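Local coordinates for hydrogenase 3 maturation protease (Escherichia coli, PDB 2E85) that cleaves a C-terminal peptide from the precursor of HycE, the large subunit of hydrogenase 3, as a step in maturation of the enzyme, at the calcium ion site. Residues are numbered along the deposited sequence; one frame, centred on the assembly and turned at random.

The calcium ion site. Residues 42-46, 48-49. With CA (calcium ion), chain B.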
ATOM      1  N   GLY A  42      14.662   3.082   4.721  1.00  8.96           N
ATOM      2  CA  GLY A  42      13.586   2.575   3.876  1.00  8.27           C
ATOM      3  C   GLY A  42      13.676   2.825   2.374  1.00  9.17           C
ATOM      4  O   GLY A  42      12.851   2.295   1.599  1.00  8.24           O
ATOM      5  N   GLY A  43      14.619   3.653   1.933  1.00  9.13           N
ATOM      6  CA  GLY A  43      14.712   3.884   0.506  1.00 10.19           C
ATOM      7  C   GLY A  43      13.494   4.570  -0.112  1.00 11.00           C
ATOM      8  O   GLY A  43      12.753   5.312   0.543  1.00 10.84           O
ATOM      9  N   SER A  44      13.294   4.268  -1.391  1.00 12.07           N
ATOM     10  CA  SER A  44      12.357   4.967  -2.242  1.00 14.36           C
ATOM     11  C   SER A  44      10.894   4.751  -1.883  1.00 14.27           C
ATOM     12  O   SER A  44      10.077   5.653  -2.073  1.00 16.00           O
ATOM     13  CB  SER A  44      12.607   4.548  -3.700  1.00 15.33           C
ATOM     14  OG  SER A  44      13.879   5.000  -4.126  1.00 20.71           O
ATOM     15  N   ALA A  45      10.565   3.565  -1.382  1.00 13.77           N
ATOM     16  CA  ALA A  45       9.167   3.181  -1.169  1.00 13.08           C
ATOM     17  C   ALA A  45       8.977   2.614   0.222  1.00 12.15           C
ATOM     18  O   ALA A  45       9.724   1.728   0.631  1.00 11.73           O
ATOM     19  CB  ALA A  45       8.727   2.167  -2.216  1.00 13.87           C
ATOM     20  N   PRO A  46       7.975   3.125   0.965  1.00 12.02           N
ATOM     21  CA  PRO A  46       7.689   2.561   2.286  1.00 11.59           C
ATOM     22  C   PRO A  46       6.927   1.210   2.246  1.00 11.37           C
ATOM     23  O   PRO A  46       6.915   0.484   3.253  1.00 11.83           O
ATOM     24  CB  PRO A  46       6.826   3.651   2.934  1.00 11.27           C
ATOM     25  CG  PRO A  46       6.077   4.231   1.740  1.00 12.04           C
ATOM     26  CD  PRO A  46       7.083   4.258   0.634  1.00 11.64           C
ATOM     27  N   ASN A  48       7.434  -1.742   1.111  1.00 10.82           N
ATOM     28  CA  ASN A  48       8.130  -2.986   1.417  1.00 11.58           C
ATOM     29  C   ASN A  48       8.828  -2.946   2.778  1.00 10.98           C
ATOM     30  O   ASN A  48       9.548  -3.881   3.139  1.00 10.98           O
ATOM     31  CB  ASN A  48       9.083  -3.376   0.284  1.00 11.61           C
ATOM     32  CG  ASN A  48      10.299  -2.496   0.209  1.00 14.22           C
ATOM     33  OD1 ASN A  48      10.248  -1.325   0.577  1.00 13.17           O
ATOM     34  ND2 ASN A  48      11.439  -3.074  -0.248  1.00 17.97           N
ATOM     35  N   ASP A  49       8.555  -1.896   3.558  1.00  9.92           N
ATOM     36  CA  ASP A  49       9.145  -1.751   4.904  1.00 10.15           C
ATOM     37  C   ASP A  49       8.118  -2.065   5.988  1.00 10.25           C
ATOM     38  O   ASP A  49       8.436  -2.159   7.182  1.00 10.74           O
ATOM     39  CB  ASP A  49       9.679  -0.324   5.109  1.00  9.81           C
ATOM     40  CG  ASP A  49      10.612   0.115   3.980  1.00 11.85           C
ATOM     41  OD1 ASP A  49      11.474  -0.696   3.566  1.00 13.87           O
ATOM     42  OD2 ASP A  49      10.472   1.268   3.499  1.00 14.68           O
TER
HETATM   43 CA    CA B1002      11.513   0.464   1.263  1.00  9.60          CA
HETATM   44  O   HOH W   1      12.067   0.875  -1.141  1.00 13.17           O
HETATM   45  O   HOH W   2      13.545  -0.902   0.877  1.00 13.15           O
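Asn48 turns CG into the crowded position between its backbone N and carbonyl carbon (chi1 72°), while Asp49 keeps CG beside the backbone N and anti to the carbonyl carbon (chi1 -52°); the two neighbours thereby point both heads at one calcium ion. The site belongs to a peptidase of the A31 family and is built from the loop after strand 38-41 and the short 3-10 helix 47-49. It is distinct from the likely nickel site formed by Asp19, Asp65 and His93.

The modelled ligands, seven oxygens, form roughly a pentagonal bipyramid. The axis runs from the main-chain carbonyl O of Gly42, 2.3 Å from the calcium, to the side-chain amide OD1 of Asn48, also at 2.3 Å from the metal; the two lie 171° apart. Around the girdle, Asp49 chelates with both carboxylate oxygens, OD1 and OD2 each standing 2.6 Å from the ion. The carbonyl O of Ala45 sits next to OD2 at 2.3 Å from the calcium, and water 1 and water 2 take the remaining modelled girdle positions, their oxygens each 2.5 Å from the ion.

Both waters have protein partners too. Water 1, across the ion from the carboxylate, is hydrogen-bonded by the backbone N of Ala45 at 3.1 Å from its oxygen. Asn48 reaches water 2 with ND2, 3.2 Å from the water oxygen, so one amide group serves the metal with its oxygen and the hydration shell with its nitrogen; this pairing should fix its flip. The carboxylate of Asp49 would offset part of the calcium charge. The ion may come from the crystallisation medium, and the structure alone does not show a physiological role.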